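Local coordinates for MSHA biogenesis protein MshE (Vibrio cholerae, PDB 5HTL) that binds cyclic di-GMP through its N-terminal region and probably takes part in building the MSHA pilus, at residues I19-A28 / L39-L49; R97-S107 / L122-A132. All coordinates share one frame; numbering follows the deposited sequence.

Contacts 1 and 2 lie on opposite sides of the chain's centre, their centres about 31 Å apart and their nearest atoms about 9 Å apart without touching. Contact 1 joins two helices of the helical N-terminal half, contact 2 two neighbouring strands of the small mixed sheet. Each mixes buried residues with exposed ones. Contact 1 is held directly by side-chain packing, with a water linking two carbonyls, and four of its residues belong to a cyclic di-GMP pocket. Contact 2 relies on seven backbone hydrogen bonds, with apolar packing on one face of the sheet and a salt bridge on the other, close to the second subunit.

Contact 1: I19-A28 / L39-L49; sequences IVSEAQLEQA and LGDTLISLGFL. With C2E (9,9'-[(2R,3R,3aS,5S,7aR,9R,10R,10aS,12S,14aR)-3,5,10,12-tetrahydroxy-5,12-dioxidooctahydro-2H,7H-difuro[3,2-d:3',2'-j][1,3,7,9,2,8]tetraoxadiphosphacyclododecine-2,9-diyl]bis(2-amino-1,9-dihydro-6H-purin-6-one)), chain C.
With CG anti to the carbonyl carbon (chi1 -72°), Q24 runs extended across the ring of F48, which has the same first torsion. Its CG sits over the centre of the F48 ring, 3.5 Å from the centroid, a CH-pi contact, while the terminal amide continues over the same face with its plane only 8° from that of the ring. L46 CB covers the opposite face toward the rim, so the phenyl is sandwiched. Q27 arrives at the edge, its OE1 3.4 Å from F48 CZ. S21, the N-cap of helix 22-32, donates its backbone N to Q24 OE1 from above the carbonyl plane, restraining the amide, while S21 OG accepts from the backbone N of Q24; together they form a capping box. The axes of 22-28 and 39-45 cross at 112° and approach to 9.8 Å, and A28 packs between them. A28 CB presses on L43 CD2 at 3.5 Å, tighter than usual for two carbons, and also touches L39 CD1 and L46 CD1. Just before F48, G47 turns the chain in a Schellman motif; after it L49 CD1 packs on I19 CG2, and a water bonds to the carbonyls I19 O and F48 O. At its other end helix 39-45 meets cyclic di-GMP with its N-terminal amides: L39 N gives a hydrogen bond to the phosphate oxygen O11 of the ligand, and G40 N one to its guanine N71 (3.0 Å). D41 N reaches guanine O61 by a weaker, bent bond. L39 spans both partners, for its CD2 lies 3.4 Å from N7 of the other guanine and 3.9 Å from L25 CD1.

Contact 2: R97-S107 / L122-A132; sequences RSGDTLRIAMS and LPDYGFEFVIA
T101 to M106 pair with G126 to I131 as parallel neighbours in a beta-alpha-beta unit whose connecting helix is 112-121; strand 101-106 is the middle strand of the sheet, flanked on its other edge by strand 92-98. Seven backbone hydrogen bonds run between the segments, from G126 N to D100 O through to A132 N to M106 O. The shortest joins E128 N to L102 O at 2.7 Å, and the last is the longest, its donor above the carbonyl plane of M106.

Apolar packing occupies the face that carries L102, I104, M106, F127 and F129, against which helix 112-121 lies. L102 puts CD2 over one face of the Y125 ring, 4.0 Å from its centroid, while its CD1 touches Y125 CB and L122 CD1. I104 CD1 covers a face of the F127 ring in a second CH-pi contact. With its CG anti to the carbonyl carbon (chi1 -65°), selenomethionine M106 runs alongside F129 in the same direction, and its SE comes within 3.7 Å of F129 CE1, an oblique Met-aromatic contact.

Charge is found on the face of T101, R103 and E128. R103 NH2 and E128 OE2 form a salt bridge at 2.9 Å whose hydrogen bond is weak, with an N-H...O angle of 128°, and the guanidinium and carboxylate planes are 81° apart. The second carboxylate oxygen, E128 OE1, makes a long, weak ion pair with R38 NH1 of the second subunit and also lies 3.5 Å from the methyl T101 CG2.

Contact 1: I19-A28 / L39-L49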
loop_
_atom_site.group_PDB
_atom_site.type_symbol
_atom_site.label_atom_id
_atom_site.label_comp_id
_atom_site.label_asym_id
_atom_site.label_seq_id
_atom_site.Cartn_x
_atom_site.Cartn_y
_atom_site.Cartn_z
ATOM N N ILE A 19 8.787 -20.112 6.255
ATOM C CA ILE A 19 9.887 -19.754 5.370
ATOM C C ILE A 19 11.218 -19.913 6.087
ATOM O O ILE A 19 12.165 -20.479 5.545
ATOM C CB ILE A 19 9.735 -18.309 4.852
ATOM C CG1 ILE A 19 8.343 -18.100 4.260
ATOM C CG2 ILE A 19 10.809 -18.006 3.841
ATOM C CD1 ILE A 19 8.001 -19.060 3.130
ATOM N N VAL A 20 11.291 -19.389 7.306
ATOM C CA VAL A 20 12.480 -19.569 8.133
ATOM C C VAL A 20 12.072 -20.159 9.478
ATOM O O VAL A 20 10.913 -20.038 9.880
ATOM C CB VAL A 20 13.268 -18.255 8.328
ATOM C CG1 VAL A 20 13.607 -17.618 6.969
ATOM C CG2 VAL A 20 12.551 -17.295 9.254
ATOM N N SER A 21 13.011 -20.790 10.170
ATOM C CA SER A 21 12.688 -21.436 11.446
ATOM C C SER A 21 12.908 -20.500 12.637
ATOM O O SER A 21 13.585 -19.474 12.526
ATOM C CB SER A 21 13.504 -22.716 11.620
ATOM O OG SER A 21 14.821 -22.409 12.045
ATOM N N GLU A 22 12.349 -20.854 13.786
ATOM C CA GLU A 22 12.515 -20.047 14.991
ATOM C C GLU A 22 13.976 -19.883 15.388
ATOM O O GLU A 22 14.402 -18.785 15.721
ATOM C CB GLU A 22 11.721 -20.640 16.163
ATOM C CG GLU A 22 10.213 -20.517 16.035
ATOM C CD GLU A 22 9.506 -20.714 17.363
ATOM O OE1 GLU A 22 8.700 -21.665 17.478
ATOM O OE2 GLU A 22 9.757 -19.916 18.294
ATOM N N ALA A 23 14.750 -20.960 15.354
ATOM C CA ALA A 23 16.153 -20.869 15.742
ATOM C C ALA A 23 16.957 -20.005 14.773
ATOM O O ALA A 23 17.868 -19.289 15.178
ATOM C CB ALA A 23 16.772 -22.260 15.882
ATOM N N GLN A 24 16.614 -20.068 13.491
ATOM C CA GLN A 24 17.289 -19.285 12.469
ATOM C C GLN A 24 16.985 -17.806 12.641
ATOM O O GLN A 24 17.863 -16.949 12.470
ATOM C CB GLN A 24 16.822 -19.741 11.094
ATOM C CG GLN A 24 17.340 -21.098 10.678
ATOM C CD GLN A 24 16.583 -21.652 9.481
ATOM O OE1 GLN A 24 15.647 -21.027 8.977
ATOM N NE2 GLN A 24 16.984 -22.826 9.025
ATOM N N LEU A 25 15.744 -17.505 13.009
ATOM C CA LEU A 25 15.372 -16.125 13.293
ATOM C C LEU A 25 16.196 -15.584 14.457
ATOM O O LEU A 25 16.756 -14.493 14.369
ATOM C CB LEU A 25 13.888 -16.012 13.609
ATOM C CG LEU A 25 13.396 -14.622 14.018
ATOM C CD1 LEU A 25 13.794 -13.511 13.019
ATOM C CD2 LEU A 25 11.891 -14.632 14.210
ATOM N N GLU A 26 16.271 -16.347 15.541
ATOM C CA GLU A 26 17.043 -15.929 16.713
ATOM C C GLU A 26 18.512 -15.737 16.338
ATOM O O GLU A 26 19.145 -14.755 16.733
ATOM C CB GLU A 26 16.871 -16.953 17.841
ATOM C CG GLU A 26 15.454 -16.974 18.423
ATOM C CD GLU A 26 15.122 -18.232 19.215
ATOM O OE1 GLU A 26 15.948 -19.167 19.252
ATOM O OE2 GLU A 26 14.016 -18.287 19.801
ATOM N N GLN A 27 19.039 -16.651 15.536
ATOM C CA GLN A 27 20.404 -16.561 15.061
ATOM C C GLN A 27 20.636 -15.273 14.272
ATOM O O GLN A 27 21.624 -14.572 14.482
ATOM C CB GLN A 27 20.734 -17.780 14.196
ATOM C CG GLN A 27 22.185 -17.856 13.789
ATOM C CD GLN A 27 22.501 -19.101 12.988
ATOM O OE1 GLN A 27 21.662 -19.990 12.835
ATOM N NE2 GLN A 27 23.725 -19.173 12.474
ATOM N N ALA A 28 19.707 -14.945 13.381
ATOM C CA ALA A 28 19.860 -13.758 12.547
ATOM C C ALA A 28 19.715 -12.462 13.347
ATOM O O ALA A 28 20.420 -11.491 13.080
ATOM C CB ALA A 28 18.880 -13.785 11.404
ATOM N N LEU A 39 17.207 -7.195 8.744
ATOM C CA LEU A 39 16.992 -8.591 9.080
ATOM C C LEU A 39 16.925 -9.510 7.864
ATOM O O LEU A 39 17.519 -10.591 7.868
ATOM C CB LEU A 39 15.717 -8.751 9.915
ATOM C CG LEU A 39 15.318 -10.187 10.261
ATOM C CD1 LEU A 39 16.400 -10.892 11.084
ATOM C CD2 LEU A 39 13.982 -10.166 10.986
ATOM N N GLY A 40 16.203 -9.089 6.831
ATOM C CA GLY A 40 16.054 -9.901 5.634
ATOM C C GLY A 40 17.400 -10.204 5.002
ATOM O O GLY A 40 17.711 -11.359 4.683
ATOM N N ASP A 41 18.212 -9.165 4.827
ATOM C CA ASP A 41 19.543 -9.327 4.250
ATOM C C ASP A 41 20.438 -10.200 5.138
ATOM O O ASP A 41 21.284 -10.942 4.645
ATOM C CB ASP A 41 20.166 -7.953 3.965
ATOM C CG ASP A 41 19.546 -7.262 2.743
ATOM O OD1 ASP A 41 19.046 -7.952 1.824
ATOM O OD2 ASP A 41 19.574 -6.014 2.701
ATOM N N THR A 42 20.236 -10.140 6.452
ATOM C CA THR A 42 20.974 -11.020 7.358
ATOM C C THR A 42 20.573 -12.486 7.170
ATOM O O THR A 42 21.425 -13.374 7.092
ATOM C CB THR A 42 20.805 -10.599 8.823
ATOM O OG1 THR A 42 21.239 -9.233 8.963
ATOM C CG2 THR A 42 21.655 -11.464 9.728
ATOM N N LEU A 43 19.274 -12.733 7.098
ATOM C CA LEU A 43 18.763 -14.062 6.792
ATOM C C LEU A 43 19.270 -14.593 5.451
ATOM O O LEU A 43 19.614 -15.769 5.335
ATOM C CB LEU A 43 17.239 -14.035 6.823
ATOM C CG LEU A 43 16.640 -13.878 8.220
ATOM C CD1 LEU A 43 15.193 -13.457 8.102
ATOM C CD2 LEU A 43 16.778 -15.174 9.009
ATOM N N ILE A 44 19.345 -13.729 4.440
ATOM C CA ILE A 44 19.882 -14.126 3.134
ATOM C C ILE A 44 21.370 -14.464 3.221
ATOM O O ILE A 44 21.833 -15.461 2.659
ATOM C CB ILE A 44 19.678 -13.017 2.088
ATOM C CG1 ILE A 44 18.199 -12.884 1.752
ATOM C CG2 ILE A 44 20.465 -13.328 0.808
ATOM C CD1 ILE A 44 17.890 -11.677 0.884
ATOM N N SER A 45 22.121 -13.640 3.942
ATOM C CA SER A 45 23.546 -13.882 4.128
ATOM C C SER A 45 23.817 -15.232 4.792
ATOM O O SER A 45 24.799 -15.904 4.468
ATOM C CB SER A 45 24.173 -12.745 4.935
ATOM O OG SER A 45 23.981 -12.918 6.326
ATOM N N LEU A 46 22.932 -15.627 5.706
ATOM C CA LEU A 46 23.062 -16.889 6.428
ATOM C C LEU A 46 22.528 -18.066 5.617
ATOM O O LEU A 46 22.697 -19.220 6.016
ATOM C CB LEU A 46 22.341 -16.796 7.779
ATOM C CG LEU A 46 23.033 -15.921 8.831
ATOM C CD1 LEU A 46 22.087 -15.525 9.947
ATOM C CD2 LEU A 46 24.236 -16.652 9.400
ATOM N N GLY A 47 21.881 -17.782 4.490
ATOM C CA GLY A 47 21.418 -18.828 3.588
ATOM C C GLY A 47 20.045 -19.381 3.925
ATOM O O GLY A 47 19.626 -20.404 3.377
ATOM N N PHE A 48 19.325 -18.688 4.798
ATOM C CA PHE A 48 18.018 -19.156 5.259
ATOM C C PHE A 48 16.872 -18.645 4.391
ATOM O O PHE A 48 15.735 -19.129 4.472
ATOM C CB PHE A 48 17.787 -18.687 6.688
ATOM C CG PHE A 48 18.823 -19.164 7.672
ATOM C CD1 PHE A 48 19.500 -20.369 7.494
ATOM C CD2 PHE A 48 19.107 -18.402 8.796
ATOM C CE1 PHE A 48 20.443 -20.791 8.421
ATOM C CE2 PHE A 48 20.045 -18.819 9.729
ATOM C CZ PHE A 48 20.713 -20.010 9.545
ATOM N N LEU A 49 17.177 -17.646 3.570
ATOM C CA LEU A 49 16.182 -16.922 2.797
ATOM C C LEU A 49 16.842 -16.526 1.477
ATOM O O LEU A 49 18.054 -16.330 1.425
ATOM C CB LEU A 49 15.772 -15.662 3.570
ATOM C CG LEU A 49 14.609 -14.810 3.064
ATOM C CD1 LEU A 49 13.280 -15.516 3.241
ATOM C CD2 LEU A 49 14.577 -13.458 3.754
HETATM P P1 C2E C . 9.848 -4.737 10.921
HETATM O O2P C2E C . 9.618 -6.068 10.248
HETATM O O1P C2E C . 8.599 -4.197 11.585
HETATM O "O5'" C2E C . 11.011 -4.921 11.975
HETATM C "C5'" C2E C . 11.625 -3.898 12.707
HETATM C "C4'" C2E C . 12.836 -4.301 13.414
HETATM O "O4'" C2E C . 12.554 -5.278 14.369
HETATM C "C3'" C2E C . 13.847 -4.918 12.487
HETATM O "O3'" C2E C . 14.757 -3.940 12.044
HETATM C "C2'" C2E C . 14.417 -5.951 13.232
HETATM O "O2'" C2E C . 15.621 -5.495 13.884
HETATM C "C1'" C2E C . 13.407 -6.376 14.233
HETATM N N9 C2E C . 12.626 -7.475 13.753
HETATM C C8 C2E C . 12.025 -7.845 12.625
HETATM N N7 C2E C . 11.416 -9.008 12.889
HETATM C C5 C2E C . 11.642 -9.352 14.191
HETATM C C6 C2E C . 11.224 -10.451 14.950
HETATM O O6 C2E C . 10.465 -11.419 14.400
HETATM N N1 C2E C . 11.601 -10.538 16.232
HETATM C C2 C2E C . 12.351 -9.576 16.775
HETATM N N2 C2E C . 12.720 -9.728 18.148
HETATM N N3 C2E C . 12.776 -8.493 16.087
HETATM C C4 C2E C . 12.440 -8.348 14.785
HETATM P P11 C2E C . 15.329 -3.962 10.558
HETATM O O21 C2E C . 16.431 -2.926 10.410
HETATM O O11 C2E C . 15.921 -5.321 10.325
HETATM O O5A C2E C . 14.192 -3.802 9.501
HETATM C C5A C2E C . 13.404 -2.625 9.421
HETATM C C4A C2E C . 12.189 -2.731 8.653
HETATM O O4A C2E C . 12.508 -2.910 7.230
HETATM C C3A C2E C . 11.383 -3.920 9.003
HETATM O O3A C2E C . 10.307 -3.641 9.877
HETATM C C2A C2E C . 10.889 -4.462 7.722
HETATM O O2A C2E C . 9.683 -3.940 7.329
HETATM C C1A C2E C . 11.906 -4.072 6.710
HETATM N N91 C2E C . 12.997 -4.997 6.431
HETATM C C81 C2E C . 13.553 -5.922 7.239
HETATM N N71 C2E C . 14.563 -6.532 6.595
HETATM C C51 C2E C . 14.665 -5.985 5.360
HETATM C C61 C2E C . 15.496 -6.174 4.250
HETATM O O61 C2E C . 16.518 -7.107 4.250
HETATM N N11 C2E C . 15.306 -5.437 3.157
HETATM C C21 C2E C . 14.343 -4.523 3.106
HETATM N N21 C2E C . 14.223 -3.801 1.902
HETATM N N31 C2E C . 13.524 -4.292 4.139
HETATM C C41 C2E C . 13.676 -5.015 5.269
HETATM O O HOH W 1 13.556 -20.427 3.100
#

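Contact 2: R97-S107 / L122-A132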
loop_
_atom_site.group_PDB
_atom_site.type_symbol
_atom_site.label_atom_id
_atom_site.label_comp_id
_atom_site.label_asym_id
_atom_site.label_seq_id
_atom_site.Cartn_x
_atom_site.Cartn_y
_atom_site.Cartn_z
ATOM N N ARG A 97 0.757 7.932 -13.895
ATOM C CA ARG A 97 0.194 9.156 -13.358
ATOM C C ARG A 97 -1.265 9.269 -13.760
ATOM O O ARG A 97 -1.610 9.056 -14.918
ATOM C CB ARG A 97 0.942 10.386 -13.863
ATOM C CG ARG A 97 0.575 11.640 -13.086
ATOM C CD ARG A 97 0.150 12.779 -13.968
ATOM N NE ARG A 97 1.003 12.920 -15.142
ATOM C CZ ARG A 97 1.010 13.990 -15.927
ATOM N NH1 ARG A 97 0.221 15.018 -15.651
ATOM N NH2 ARG A 97 1.815 14.036 -16.979
ATOM N N SER A 98 -2.114 9.605 -12.802
ATOM C CA SER A 98 -3.521 9.833 -13.090
ATOM C C SER A 98 -4.043 10.854 -12.098
ATOM O O SER A 98 -4.080 10.583 -10.901
ATOM C CB SER A 98 -4.291 8.526 -12.939
ATOM O OG SER A 98 -5.580 8.630 -13.519
ATOM N N GLY A 99 -4.461 12.022 -12.581
ATOM C CA GLY A 99 -4.820 13.099 -11.674
ATOM C C GLY A 99 -3.605 13.437 -10.832
ATOM O O GLY A 99 -2.501 13.551 -11.369
ATOM N N ASP A 100 -3.790 13.574 -9.521
ATOM C CA ASP A 100 -2.658 13.868 -8.644
ATOM C C ASP A 100 -2.102 12.610 -7.990
ATOM O O ASP A 100 -1.526 12.689 -6.905
ATOM C CB ASP A 100 -3.038 14.842 -7.524
ATOM C CG ASP A 100 -4.137 15.802 -7.916
ATOM O OD1 ASP A 100 -4.230 16.168 -9.107
ATOM O OD2 ASP A 100 -4.908 16.200 -7.015
ATOM N N THR A 101 -2.288 11.453 -8.622
ATOM C CA THR A 101 -1.783 10.202 -8.057
ATOM C C THR A 101 -0.709 9.607 -8.950
ATOM O O THR A 101 -0.877 9.536 -10.168
ATOM C CB THR A 101 -2.905 9.165 -7.850
ATOM O OG1 THR A 101 -3.899 9.698 -6.968
ATOM C CG2 THR A 101 -2.348 7.890 -7.236
ATOM N N LEU A 102 0.411 9.219 -8.342
ATOM C CA LEU A 102 1.495 8.559 -9.054
ATOM C C LEU A 102 1.595 7.128 -8.557
ATOM O O LEU A 102 1.474 6.868 -7.362
ATOM C CB LEU A 102 2.832 9.249 -8.780
ATOM C CG LEU A 102 2.945 10.733 -9.115
ATOM C CD1 LEU A 102 4.348 11.247 -8.800
ATOM C CD2 LEU A 102 2.655 10.935 -10.569
ATOM N N ARG A 103 1.823 6.207 -9.481
ATOM C CA ARG A 103 2.214 4.867 -9.108
ATOM C C ARG A 103 3.731 4.824 -9.196
ATOM O O ARG A 103 4.302 5.147 -10.226
ATOM C CB ARG A 103 1.591 3.839 -10.044
ATOM C CG ARG A 103 1.996 2.396 -9.732
ATOM C CD ARG A 103 1.118 1.378 -10.446
ATOM N NE ARG A 103 -0.239 1.452 -9.930
ATOM C CZ ARG A 103 -1.260 1.993 -10.589
ATOM N NH1 ARG A 103 -1.087 2.457 -11.820
ATOM N NH2 ARG A 103 -2.457 2.037 -10.022
ATOM N N ILE A 104 4.357 4.385 -8.112
ATOM C CA ILE A 104 5.811 4.405 -8.022
ATOM C C ILE A 104 6.341 3.026 -7.654
ATOM O O ILE A 104 5.980 2.462 -6.619
ATOM C CB ILE A 104 6.292 5.436 -6.974
ATOM C CG1 ILE A 104 5.780 6.840 -7.336
ATOM C CG2 ILE A 104 7.822 5.426 -6.862
ATOM C CD1 ILE A 104 6.300 7.945 -6.434
ATOM N N ALA A 105 7.205 2.497 -8.516
ATOM C CA ALA A 105 7.901 1.241 -8.232
ATOM C C ALA A 105 9.172 1.534 -7.456
ATOM O O ALA A 105 9.945 2.402 -7.847
ATOM C CB ALA A 105 8.220 0.502 -9.528
HETATM N N MSE A 106 9.382 0.852 -6.338
HETATM C CA MSE A 106 10.612 1.017 -5.563
HETATM C C MSE A 106 11.239 -0.321 -5.274
HETATM O O MSE A 106 10.544 -1.322 -5.138
HETATM C CB MSE A 106 10.319 1.692 -4.229
HETATM C CG MSE A 106 9.826 3.099 -4.349
HETATM SE SE MSE A 106 9.605 3.840 -2.582
HETATM C CE MSE A 106 11.461 4.020 -2.067
ATOM N N SER A 107 12.560 -0.339 -5.148
ATOM C CA SER A 107 13.259 -1.554 -4.757
ATOM C C SER A 107 13.091 -1.765 -3.256
ATOM O O SER A 107 13.065 -2.898 -2.777
ATOM C CB SER A 107 14.741 -1.444 -5.090
ATOM O OG SER A 107 15.396 -0.658 -4.127
ATOM N N LEU A 122 8.419 15.132 -4.989
ATOM C CA LEU A 122 7.221 15.100 -5.830
ATOM C C LEU A 122 6.031 15.640 -5.051
ATOM O O LEU A 122 5.030 14.944 -4.892
ATOM C CB LEU A 122 6.928 13.663 -6.277
ATOM C CG LEU A 122 7.930 13.022 -7.233
ATOM C CD1 LEU A 122 7.778 11.497 -7.228
ATOM C CD2 LEU A 122 7.768 13.566 -8.635
ATOM N N PRO A 123 6.126 16.889 -4.556
ATOM C CA PRO A 123 5.040 17.392 -3.712
ATOM C C PRO A 123 3.743 17.579 -4.513
ATOM O O PRO A 123 3.777 17.681 -5.741
ATOM C CB PRO A 123 5.583 18.746 -3.225
ATOM C CG PRO A 123 6.490 19.182 -4.293
ATOM C CD PRO A 123 7.141 17.927 -4.807
ATOM N N ASP A 124 2.611 17.605 -3.820
ATOM C CA ASP A 124 1.292 17.660 -4.472
ATOM C C ASP A 124 0.997 16.529 -5.467
ATOM O O ASP A 124 0.099 16.648 -6.301
ATOM C CB ASP A 124 1.050 18.997 -5.168
ATOM C CG ASP A 124 1.786 20.134 -4.518
ATOM O OD1 ASP A 124 1.912 20.147 -3.274
ATOM O OD2 ASP A 124 2.253 21.017 -5.268
ATOM N N TYR A 125 1.773 15.458 -5.404
ATOM C CA TYR A 125 1.322 14.183 -5.929
ATOM C C TYR A 125 1.273 13.254 -4.736
ATOM O O TYR A 125 2.145 13.324 -3.869
ATOM C CB TYR A 125 2.298 13.625 -6.961
ATOM C CG TYR A 125 2.191 14.225 -8.342
ATOM C CD1 TYR A 125 1.110 13.931 -9.168
ATOM C CD2 TYR A 125 3.189 15.054 -8.840
ATOM C CE1 TYR A 125 1.018 14.468 -10.446
ATOM C CE2 TYR A 125 3.105 15.595 -10.116
ATOM C CZ TYR A 125 2.019 15.299 -10.912
ATOM O OH TYR A 125 1.942 15.839 -12.178
ATOM N N GLY A 126 0.242 12.412 -4.679
ATOM C CA GLY A 126 0.184 11.323 -3.720
ATOM C C GLY A 126 0.676 10.070 -4.421
ATOM O O GLY A 126 0.795 10.068 -5.650
ATOM N N PHE A 127 0.984 9.026 -3.656
ATOM C CA PHE A 127 1.651 7.849 -4.216
ATOM C C PHE A 127 0.926 6.530 -3.963
ATOM O O PHE A 127 0.347 6.310 -2.902
ATOM C CB PHE A 127 3.075 7.697 -3.660
ATOM C CG PHE A 127 3.852 8.978 -3.579
ATOM C CD1 PHE A 127 4.603 9.264 -2.445
ATOM C CD2 PHE A 127 3.862 9.878 -4.628
ATOM C CE1 PHE A 127 5.333 10.437 -2.355
ATOM C CE2 PHE A 127 4.583 11.058 -4.543
ATOM C CZ PHE A 127 5.321 11.333 -3.405
ATOM N N GLU A 128 0.990 5.646 -4.951
ATOM C CA GLU A 128 0.710 4.239 -4.738
ATOM C C GLU A 128 2.030 3.515 -4.959
ATOM O O GLU A 128 2.660 3.717 -5.991
ATOM C CB GLU A 128 -0.322 3.729 -5.746
ATOM C CG GLU A 128 -1.674 4.421 -5.705
ATOM C CD GLU A 128 -2.620 3.876 -6.761
ATOM O OE1 GLU A 128 -3.522 4.620 -7.198
ATOM O OE2 GLU A 128 -2.449 2.705 -7.162
ATOM N N PHE A 129 2.436 2.676 -4.006
ATOM C CA PHE A 129 3.728 1.988 -4.094
ATOM C C PHE A 129 3.601 0.542 -4.538
ATOM O O PHE A 129 2.671 -0.167 -4.151
ATOM C CB PHE A 129 4.479 2.019 -2.757
ATOM C CG PHE A 129 4.879 3.395 -2.310
ATOM C CD1 PHE A 129 5.826 4.120 -3.012
ATOM C CD2 PHE A 129 4.315 3.955 -1.174
ATOM C CE1 PHE A 129 6.203 5.394 -2.588
ATOM C CE2 PHE A 129 4.683 5.219 -0.749
ATOM C CZ PHE A 129 5.625 5.937 -1.458
ATOM N N VAL A 130 4.557 0.109 -5.345
ATOM C CA VAL A 130 4.709 -1.290 -5.705
ATOM C C VAL A 130 6.190 -1.625 -5.594
ATOM O O VAL A 130 7.040 -0.736 -5.607
ATOM C CB VAL A 130 4.168 -1.593 -7.125
ATOM C CG1 VAL A 130 2.700 -1.159 -7.261
ATOM C CG2 VAL A 130 5.004 -0.922 -8.190
ATOM N N ILE A 131 6.503 -2.897 -5.432
ATOM C CA ILE A 131 7.890 -3.324 -5.305
ATOM C C ILE A 131 8.361 -4.043 -6.579
ATOM O O ILE A 131 7.593 -4.780 -7.221
ATOM C CB ILE A 131 8.095 -4.189 -4.018
ATOM C CG1 ILE A 131 9.583 -4.410 -3.731
ATOM C CG2 ILE A 131 7.362 -5.515 -4.109
ATOM C CD1 ILE A 131 9.853 -5.050 -2.373
ATOM N N ALA A 132 9.611 -3.805 -6.958
ATOM C CA ALA A 132 10.218 -4.526 -8.070
ATOM C C ALA A 132 11.649 -4.871 -7.688
ATOM O O ALA A 132 12.240 -4.203 -6.842
ATOM C CB ALA A 132 10.186 -3.665 -9.330
HETATM O O HOH W 2 13.308 -5.072 -4.315
#